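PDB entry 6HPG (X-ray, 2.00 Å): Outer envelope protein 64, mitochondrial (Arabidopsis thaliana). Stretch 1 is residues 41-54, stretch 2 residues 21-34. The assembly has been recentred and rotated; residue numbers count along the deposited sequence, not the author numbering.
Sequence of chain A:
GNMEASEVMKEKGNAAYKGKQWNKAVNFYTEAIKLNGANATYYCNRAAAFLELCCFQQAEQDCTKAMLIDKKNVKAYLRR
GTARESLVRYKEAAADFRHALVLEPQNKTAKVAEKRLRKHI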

ATOM      1  N   THR A  41      -4.269  -2.648   7.243  1.00 20.12           N
ATOM      2  CA  THR A  41      -4.903  -2.824   5.918  1.00 18.56           C
ATOM      3  C   THR A  41      -5.649  -1.539   5.437  1.00 21.01           C
ATOM      4  O   THR A  41      -5.653  -1.207   4.251  1.00 16.69           O
ATOM      5  CB  THR A  41      -5.815  -4.066   5.988  1.00 20.18           C
ATOM      6  OG1 THR A  41      -5.013  -5.165   6.386  1.00 23.17           O
ATOM      7  CG2 THR A  41      -6.462  -4.396   4.657  1.00 20.36           C
ATOM      8  N   TYR A  42      -6.213  -0.762   6.363  1.00 19.79           N
ATOM      9  CA  TYR A  42      -6.955   0.445   5.952  1.00 20.46           C
ATOM     10  C   TYR A  42      -6.012   1.474   5.356  1.00 20.24           C
ATOM     11  O   TYR A  42      -6.276   2.020   4.280  1.00 18.43           O
ATOM     12  CB  TYR A  42      -7.662   1.109   7.145  1.00 20.48           C
ATOM     13  CG  TYR A  42      -8.802   0.380   7.805  1.00 17.42           C
ATOM     14  CD1 TYR A  42      -9.106  -0.935   7.510  1.00 14.37           C
ATOM     15  CD2 TYR A  42      -9.525   1.018   8.817  1.00 16.50           C
ATOM     16  CE1 TYR A  42     -10.121  -1.561   8.146  1.00 16.38           C
ATOM     17  CE2 TYR A  42     -10.576   0.404   9.443  1.00 14.57           C
ATOM     18  CZ  TYR A  42     -10.855  -0.897   9.142  1.00 15.69           C
ATOM     19  OH  TYR A  42     -11.876  -1.544   9.794  1.00 15.95           O
ATOM     20  N   TYR A  43      -4.885   1.684   6.056  1.00 17.05           N
ATOM     21  CA  TYR A  43      -3.769   2.486   5.560  1.00 16.72           C
ATOM     22  C   TYR A  43      -3.109   1.952   4.245  1.00 15.72           C
ATOM     23  O   TYR A  43      -2.806   2.723   3.332  1.00 13.06           O
ATOM     24  CB  TYR A  43      -2.681   2.658   6.658  1.00 17.96           C
ATOM     25  CG  TYR A  43      -2.996   3.705   7.758  1.00 14.09           C
ATOM     26  CD1 TYR A  43      -2.690   5.031   7.568  1.00 14.25           C
ATOM     27  CD2 TYR A  43      -3.538   3.330   8.973  1.00 17.81           C
ATOM     28  CE1 TYR A  43      -2.941   6.010   8.564  1.00 17.72           C
ATOM     29  CE2 TYR A  43      -3.803   4.292   9.993  1.00 15.77           C
ATOM     30  CZ  TYR A  43      -3.499   5.627   9.763  1.00 15.52           C
ATOM     31  OH  TYR A  43      -3.748   6.579  10.710  1.00 24.84           O
ATOM     32  N   CYS A  44      -2.874   0.650   4.191  1.00 16.56           N
ATOM     33  CA  CYS A  44      -2.255   0.036   3.013  1.00 16.27           C
ATOM     34  C   CYS A  44      -3.124   0.171   1.788  1.00 16.86           C
ATOM     35  O   CYS A  44      -2.625   0.409   0.686  1.00 19.45           O
ATOM     36  CB  CYS A  44      -2.002  -1.432   3.241  1.00 17.16           C
ATOM     37  SG  CYS A  44      -0.562  -1.967   2.285  1.00 22.16           S
ATOM     38  N   ASN A  45      -4.431  -0.045   1.971  1.00 18.61           N
ATOM     39  CA  ASN A  45      -5.379   0.189   0.914  1.00 18.17           C
ATOM     40  C   ASN A  45      -5.368   1.675   0.495  1.00 18.46           C
ATOM     41  O   ASN A  45      -5.395   1.992  -0.689  1.00 19.89           O
ATOM     42  CB  ASN A  45      -6.793  -0.252   1.321  1.00 18.49           C
ATOM     43  CG  ASN A  45      -6.955  -1.755   1.369  1.00 18.01           C
ATOM     44  OD1 ASN A  45      -6.059  -2.519   0.980  1.00 21.03           O
ATOM     45  ND2 ASN A  45      -8.092  -2.191   1.845  1.00 18.15           N
ATOM     46  N   ARG A  46      -5.331   2.591   1.438  1.00 18.01           N
ATOM     47  CA  ARG A  46      -5.347   3.979   1.030  1.00 16.63           C
ATOM     48  C   ARG A  46      -4.097   4.343   0.254  1.00 17.15           C
ATOM     49  O   ARG A  46      -4.170   5.131  -0.693  1.00 16.19           O
ATOM     50  CB  ARG A  46      -5.526   4.924   2.211  1.00 15.84           C
ATOM     51  CG  ARG A  46      -5.976   6.295   1.735  1.00 16.54           C
ATOM     52  CD  ARG A  46      -6.377   7.213   2.860  1.00 16.42           C
ATOM     53  NE  ARG A  46      -5.286   7.412   3.810  1.00 18.52           N
ATOM     54  CZ  ARG A  46      -5.370   8.223   4.876  1.00 20.21           C
ATOM     55  NH1 ARG A  46      -6.458   8.975   5.114  1.00 16.17           N
ATOM     56  NH2 ARG A  46      -4.349   8.306   5.693  1.00 19.77           N
ATOM     57  N   ALA A  47      -2.930   3.811   0.682  1.00 16.00           N
ATOM     58  CA  ALA A  47      -1.738   3.931  -0.154  1.00 16.29           C
ATOM     59  C   ALA A  47      -1.966   3.543  -1.604  1.00 15.98           C
ATOM     60  O   ALA A  47      -1.497   4.233  -2.517  1.00 15.42           O
ATOM     61  CB  ALA A  47      -0.593   3.103   0.385  1.00 16.74           C
ATOM     62  N   ALA A  48      -2.594   2.392  -1.806  1.00 14.58           N
ATOM     63  CA  ALA A  48      -2.891   1.928  -3.174  1.00 17.43           C
ATOM     64  C   ALA A  48      -3.707   2.967  -3.924  1.00 16.88           C
ATOM     65  O   ALA A  48      -3.425   3.268  -5.060  1.00 17.33           O
ATOM     66  CB  ALA A  48      -3.661   0.619  -3.122  1.00 14.65           C
ATOM     67  N   ALA A  49      -4.765   3.508  -3.304  1.00 18.59           N
ATOM     68  CA  ALA A  49      -5.553   4.582  -3.993  1.00 19.37           C
ATOM     69  C   ALA A  49      -4.687   5.811  -4.312  1.00 17.91           C
ATOM     70  O   ALA A  49      -4.771   6.350  -5.427  1.00 17.70           O
ATOM     71  CB  ALA A  49      -6.775   4.993  -3.185  1.00 20.66           C
ATOM     72  N   PHE A  50      -3.766   6.165  -3.397  1.00 17.93           N
ATOM     73  CA  PHE A  50      -2.857   7.296  -3.624  1.00 20.33           C
ATOM     74  C   PHE A  50      -1.844   7.077  -4.754  1.00 21.96           C
ATOM     75  O   PHE A  50      -1.567   7.998  -5.536  1.00 20.88           O
ATOM     76  CB  PHE A  50      -2.101   7.687  -2.346  1.00 18.55           C
ATOM     77  CG  PHE A  50      -2.878   8.561  -1.378  1.00 20.40           C
ATOM     78  CD1 PHE A  50      -3.662   9.650  -1.814  1.00 21.22           C
ATOM     79  CD2 PHE A  50      -2.770   8.336  -0.002  1.00 20.30           C
ATOM     80  CE1 PHE A  50      -4.315  10.453  -0.897  1.00 19.76           C
ATOM     81  CE2 PHE A  50      -3.464   9.124   0.916  1.00 19.67           C
ATOM     82  CZ  PHE A  50      -4.217  10.181   0.474  1.00 20.10           C
ATOM     83  N   LEU A  51      -1.276   5.878  -4.820  1.00 20.70           N
ATOM     84  CA  LEU A  51      -0.430   5.509  -5.935  1.00 21.14           C
ATOM     85  C   LEU A  51      -1.099   5.764  -7.295  1.00 25.51           C
ATOM     86  O   LEU A  51      -0.506   6.278  -8.220  1.00 24.22           O
ATOM     87  CB  LEU A  51      -0.084   4.036  -5.842  1.00 21.38           C
ATOM     88  CG  LEU A  51       0.993   3.661  -4.836  1.00 20.62           C
ATOM     89  CD1 LEU A  51       1.355   2.193  -4.986  1.00 21.11           C
ATOM     90  CD2 LEU A  51       2.221   4.505  -5.028  1.00 19.74           C
ATOM     91  N   GLU A  52      -2.357   5.418  -7.394  1.00 24.98           N
ATOM     92  CA  GLU A  52      -3.046   5.573  -8.660  1.00 29.77           C
ATOM     93  C   GLU A  52      -3.266   7.052  -9.052  1.00 27.68           C
ATOM     94  O   GLU A  52      -3.435   7.353 -10.216  1.00 30.12           O
ATOM     95  CB  GLU A  52      -4.347   4.826  -8.568  1.00 26.34           C
ATOM     96  CG  GLU A  52      -4.165   3.316  -8.404  1.00 28.56           C
ATOM     97  CD  GLU A  52      -4.030   2.575  -9.736  1.00 30.36           C
ATOM     98  OE1 GLU A  52      -4.019   3.252 -10.785  1.00 30.71           O
ATOM     99  OE2 GLU A  52      -3.991   1.324  -9.722  1.00 27.96           O
ATOM    100  N   LEU A  53      -3.269   7.940  -8.054  1.00 26.77           N
ATOM    101  CA  LEU A  53      -3.411   9.384  -8.225  1.00 26.14           C
ATOM    102  C   LEU A  53      -2.103  10.112  -8.427  1.00 26.78           C
ATOM    103  O   LEU A  53      -2.109  11.315  -8.632  1.00 26.50           O
ATOM    104  CB  LEU A  53      -4.106   9.977  -6.993  1.00 24.94           C
ATOM    105  CG  LEU A  53      -5.599   9.680  -6.899  1.00 28.51           C
ATOM    106  CD1 LEU A  53      -6.145  10.142  -5.550  1.00 30.51           C
ATOM    107  CD2 LEU A  53      -6.354  10.331  -8.051  1.00 28.59           C
ATOM    108  N   CYS A  54      -0.999   9.363  -8.357  1.00 28.65           N
ATOM    109  CA  CYS A  54       0.359   9.871  -8.277  1.00 24.81           C
ATOM    110  C   CYS A  54       0.616  10.676  -7.018  1.00 24.14           C
ATOM    111  O   CYS A  54       1.519  11.520  -7.011  1.00 19.68           O
ATOM    112  CB  CYS A  54       0.734  10.662  -9.529  1.00 25.03           C
ATOM    113  SG  CYS A  54       0.464   9.655 -10.990  1.00 27.46           S
TER
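Stretch 2 (21-34) QWNKAVNFYTEAIK

Stretch 2 is helical from Trp-22 through Lys-34, and the helix runs on beyond the stretch, with Gln-21 at the N-cap position; it packs against the helix of stretch 1 in a nearly antiparallel hairpin. The N-to-C directions differ by 157° (signed crossing angle -157°), the axes approach to 8.8 Å, and the contact buries 851 Å² summed over both sides. Trp-22 therefore lies near the C-terminal end of stretch 1, and Ile-33 near its beginning.

The backbones come nearest at Ala-49 and Trp-22 and at Arg-46 and Val-26, with CA to CA distances of 5.4 and 5.6 Å. Ala-49 points toward stretch 2, and its methyl occupies a hollow: CB lies 3.8 Å from Trp-22 O, 4.0 Å from Ala-25 CB and 3.7 Å from Val-26 CG2. The same Val-26 CG2 reaches Phe-50 CE1 at 3.8 Å in an off-centre CH-pi contact.

One turn earlier, Arg-46 is a knob in the hole formed by Val-26, Tyr-29, Thr-30 and Ile-33. Its guanidinium donates a hydrogen bond from NH1 to Thr-30 OG1 (2.8 Å), while Ile-33 CD1 covers one guanidinium face, 3.8 Å from Arg-46 CZ. Thr-30 OG1 in turn donates to Val-26 O at 2.7 Å, so a single hydroxyl links the arginine to the backbone of stretch 2.

Aromatic rings provide broader surfaces. Asn-45 CB sits over the face of the Tyr-29 ring, 3.6 Å from Tyr-29 CZ. Ile-33 packs against both Tyr-42 and Tyr-43: its CG1 is 3.5 Å from Tyr-42 CB, and its CD1, the atom that also covers the Arg-46 guanidinium, lies over the Tyr-43 ring, 3.8 Å from the centroid. Beside it, Ala-32 CB meets Tyr-42 CD2 at 3.7 Å.

At the other end, Glu-52 lays its CB over the six-membered ring of Trp-22, 3.8 Å from the centroid, and Leu-53 CG packs 3.8 Å from Trp-22 CB.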

ATOM      1  N   GLN A  21     -12.541   4.589  -8.917  1.00 24.11           N
ATOM      2  CA  GLN A  21     -12.964   5.854  -8.319  1.00 24.84           C
ATOM      3  C   GLN A  21     -11.950   6.203  -7.222  1.00 28.51           C
ATOM      4  O   GLN A  21     -12.190   6.069  -6.040  1.00 20.16           O
ATOM      5  CB  GLN A  21     -14.355   5.729  -7.739  1.00 28.99           C
ATOM      6  CG  GLN A  21     -15.373   4.991  -8.613  1.00 38.14           C
ATOM      7  CD  GLN A  21     -16.250   5.912  -9.390  1.00 43.61           C
ATOM      8  OE1 GLN A  21     -15.762   6.845 -10.031  1.00 53.27           O
ATOM      9  NE2 GLN A  21     -17.559   5.667  -9.340  1.00 50.26           N
ATOM     10  N   TRP A  22     -10.801   6.681  -7.643  1.00 27.86           N
ATOM     11  CA  TRP A  22      -9.643   6.722  -6.750  1.00 27.65           C
ATOM     12  C   TRP A  22      -9.857   7.667  -5.595  1.00 28.59           C
ATOM     13  O   TRP A  22      -9.463   7.319  -4.484  1.00 22.62           O
ATOM     14  CB  TRP A  22      -8.387   7.151  -7.483  1.00 24.73           C
ATOM     15  CG  TRP A  22      -8.071   6.374  -8.700  1.00 21.45           C
ATOM     16  CD1 TRP A  22      -7.808   6.888  -9.915  1.00 22.30           C
ATOM     17  CD2 TRP A  22      -7.985   4.948  -8.829  1.00 21.07           C
ATOM     18  NE1 TRP A  22      -7.554   5.884 -10.818  1.00 26.13           N
ATOM     19  CE2 TRP A  22      -7.665   4.677 -10.187  1.00 23.37           C
ATOM     20  CE3 TRP A  22      -8.155   3.876  -7.948  1.00 22.60           C
ATOM     21  CZ2 TRP A  22      -7.495   3.385 -10.682  1.00 21.77           C
ATOM     22  CZ3 TRP A  22      -8.005   2.565  -8.450  1.00 24.12           C
ATOM     23  CH2 TRP A  22      -7.664   2.346  -9.814  1.00 22.80           C
ATOM     24  N   ASN A  23     -10.424   8.860  -5.856  1.00 27.59           N
ATOM     25  CA  ASN A  23     -10.712   9.822  -4.762  1.00 28.29           C
ATOM     26  C   ASN A  23     -11.774   9.338  -3.788  1.00 25.57           C
ATOM     27  O   ASN A  23     -11.672   9.542  -2.546  1.00 21.79           O
ATOM     28  CB  ASN A  23     -11.174  11.157  -5.303  1.00 29.07           C
ATOM     29  CG  ASN A  23     -10.073  11.902  -5.939  1.00 33.65           C
ATOM     30  OD1 ASN A  23      -9.169  12.364  -5.257  1.00 38.08           O
ATOM     31  ND2 ASN A  23     -10.119  12.021  -7.254  1.00 36.64           N
ATOM     32  N   LYS A  24     -12.822   8.753  -4.359  1.00 25.72           N
ATOM     33  CA  LYS A  24     -13.874   8.150  -3.547  1.00 26.14           C
ATOM     34  C   LYS A  24     -13.271   7.103  -2.635  1.00 23.45           C
ATOM     35  O   LYS A  24     -13.624   7.046  -1.462  1.00 16.44           O
ATOM     36  CB  LYS A  24     -15.000   7.549  -4.378  1.00 32.93           C
ATOM     37  CG  LYS A  24     -16.112   8.560  -4.693  1.00 51.18           C
ATOM     38  CD  LYS A  24     -16.823   8.324  -6.026  1.00 54.70           C
ATOM     39  CE  LYS A  24     -16.874   9.608  -6.859  1.00 65.93           C
ATOM     40  NZ  LYS A  24     -17.617   9.444  -8.144  1.00 70.15           N
ATOM     41  N   ALA A  25     -12.349   6.309  -3.177  1.00 22.90           N
ATOM     42  CA  ALA A  25     -11.658   5.262  -2.419  1.00 23.85           C
ATOM     43  C   ALA A  25     -10.904   5.860  -1.258  1.00 19.84           C
ATOM     44  O   ALA A  25     -11.059   5.433  -0.118  1.00 18.25           O
ATOM     45  CB  ALA A  25     -10.704   4.486  -3.316  1.00 27.46           C
ATOM     46  N   VAL A  26     -10.089   6.874  -1.567  1.00 18.63           N
ATOM     47  CA  VAL A  26      -9.322   7.637  -0.559  1.00 16.99           C
ATOM     48  C   VAL A  26     -10.248   8.146   0.556  1.00 17.71           C
ATOM     49  O   VAL A  26      -9.897   8.091   1.719  1.00 18.44           O
ATOM     50  CB  VAL A  26      -8.571   8.862  -1.200  1.00 15.71           C
ATOM     51  CG1 VAL A  26      -8.160   9.935  -0.176  1.00 14.76           C
ATOM     52  CG2 VAL A  26      -7.354   8.426  -1.998  1.00 17.41           C
ATOM     53  N   ASN A  27     -11.388   8.701   0.165  1.00 14.94           N
ATOM     54  CA  ASN A  27     -12.301   9.290   1.112  1.00 17.10           C
ATOM     55  C   ASN A  27     -12.975   8.232   1.999  1.00 18.72           C
ATOM     56  O   ASN A  27     -13.111   8.456   3.203  1.00 15.75           O
ATOM     57  CB  ASN A  27     -13.321  10.170   0.391  1.00 17.44           C
ATOM     58  CG  ASN A  27     -12.692  11.465  -0.117  1.00 22.12           C
ATOM     59  OD1 ASN A  27     -11.771  11.981   0.495  1.00 22.09           O
ATOM     60  ND2 ASN A  27     -13.208  12.001  -1.220  1.00 23.98           N
ATOM     61  N   PHE A  28     -13.330   7.081   1.423  1.00 13.42           N
ATOM     62  CA  PHE A  28     -13.868   5.977   2.226  1.00 15.25           C
ATOM     63  C   PHE A  28     -12.823   5.444   3.206  1.00 15.53           C
ATOM     64  O   PHE A  28     -13.144   5.205   4.370  1.00 18.88           O
ATOM     65  CB  PHE A  28     -14.440   4.818   1.349  1.00 16.14           C
ATOM     66  CG  PHE A  28     -15.837   5.069   0.827  1.00 18.24           C
ATOM     67  CD1 PHE A  28     -16.869   5.408   1.690  1.00 19.22           C
ATOM     68  CD2 PHE A  28     -16.132   4.940  -0.528  1.00 22.79           C
ATOM     69  CE1 PHE A  28     -18.145   5.659   1.218  1.00 16.94           C
ATOM     70  CE2 PHE A  28     -17.407   5.209  -1.005  1.00 20.73           C
ATOM     71  CZ  PHE A  28     -18.414   5.571  -0.120  1.00 19.18           C
ATOM     72  N   TYR A  29     -11.574   5.354   2.756  1.00 14.12           N
ATOM     73  CA  TYR A  29     -10.504   4.793   3.538  1.00 13.16           C
ATOM     74  C   TYR A  29     -10.115   5.759   4.617  1.00 14.72           C
ATOM     75  O   TYR A  29      -9.791   5.339   5.742  1.00 12.67           O
ATOM     76  CB  TYR A  29      -9.317   4.411   2.662  1.00 13.56           C
ATOM     77  CG  TYR A  29      -9.529   3.256   1.660  1.00 14.94           C
ATOM     78  CD1 TYR A  29     -10.207   2.086   2.005  1.00 15.85           C
ATOM     79  CD2 TYR A  29      -8.975   3.313   0.396  1.00 16.09           C
ATOM     80  CE1 TYR A  29     -10.326   1.027   1.105  1.00 14.49           C
ATOM     81  CE2 TYR A  29      -9.091   2.273  -0.476  1.00 14.06           C
ATOM     82  CZ  TYR A  29      -9.785   1.136  -0.132  1.00 14.57           C
ATOM     83  OH  TYR A  29      -9.873   0.092  -1.054  1.00 15.65           O
ATOM     84  N   THR A  30     -10.217   7.055   4.324  1.00 15.96           N
ATOM     85  CA  THR A  30      -9.972   8.103   5.353  1.00 16.01           C
ATOM     86  C   THR A  30     -10.951   8.005   6.521  1.00 16.84           C
ATOM     87  O   THR A  30     -10.585   8.059   7.742  1.00 15.71           O
ATOM     88  CB  THR A  30      -9.945   9.472   4.668  1.00 15.69           C
ATOM     89  OG1 THR A  30      -8.831   9.453   3.776  1.00 12.53           O
ATOM     90  CG2 THR A  30      -9.806  10.680   5.651  1.00 16.30           C
ATOM     91  N   GLU A  31     -12.185   7.783   6.159  1.00 17.00           N
ATOM     92  CA  GLU A  31     -13.231   7.601   7.151  1.00 21.33           C
ATOM     93  C   GLU A  31     -13.081   6.292   7.947  1.00 20.00           C
ATOM     94  O   GLU A  31     -13.359   6.294   9.170  1.00 17.75           O
ATOM     95  CB  GLU A  31     -14.597   7.669   6.489  1.00 19.41           C
ATOM     96  CG  GLU A  31     -15.783   7.533   7.423  1.00 21.57           C
ATOM     97  CD  GLU A  31     -15.993   8.738   8.336  1.00 22.65           C
ATOM     98  OE1 GLU A  31     -16.985   8.746   9.107  1.00 29.96           O
ATOM     99  OE2 GLU A  31     -15.212   9.678   8.252  1.00 22.35           O
ATOM    100  N   ALA A  32     -12.735   5.203   7.235  1.00 18.09           N
ATOM    101  CA  ALA A  32     -12.386   3.928   7.825  1.00 16.88           C
ATOM    102  C   ALA A  32     -11.360   4.123   8.904  1.00 18.44           C
ATOM    103  O   ALA A  32     -11.513   3.636  10.030  1.00 18.80           O
ATOM    104  CB  ALA A  32     -11.846   2.979   6.758  1.00 22.17           C
ATOM    105  N   ILE A  33     -10.325   4.888   8.571  1.00 20.18           N
ATOM    106  CA  ILE A  33      -9.182   5.136   9.479  1.00 20.86           C
ATOM    107  C   ILE A  33      -9.575   6.067  10.626  1.00 21.74           C
ATOM    108  O   ILE A  33      -9.115   5.873  11.765  1.00 22.01           O
ATOM    109  CB  ILE A  33      -7.987   5.694   8.675  1.00 22.34           C
ATOM    110  CG1 ILE A  33      -7.388   4.584   7.815  1.00 20.60           C
ATOM    111  CG2 ILE A  33      -6.930   6.427   9.510  1.00 19.03           C
ATOM    112  CD1 ILE A  33      -6.447   5.170   6.789  1.00 19.88           C
ATOM    113  N   LYS A  34     -10.418   7.066  10.340  1.00 20.68           N
ATOM    114  CA  LYS A  34     -10.913   7.949  11.411  1.00 21.81           C
ATOM    115  C   LYS A  34     -11.747   7.174  12.445  1.00 20.32           C
ATOM    116  O   LYS A  34     -11.692   7.440  13.647  1.00 22.48           O
ATOM    117  CB  LYS A  34     -11.673   9.143  10.825  1.00 23.50           C
ATOM    118  CG  LYS A  34     -12.224  10.091  11.884  1.00 27.94           C
ATOM    119  CD  LYS A  34     -13.063  11.145  11.228  1.00 32.49           C
ATOM    120  CE  LYS A  34     -13.255  12.385  12.087  1.00 39.40           C
ATOM    121  NZ  LYS A  34     -12.545  13.552  11.467  1.00 47.89           N
TER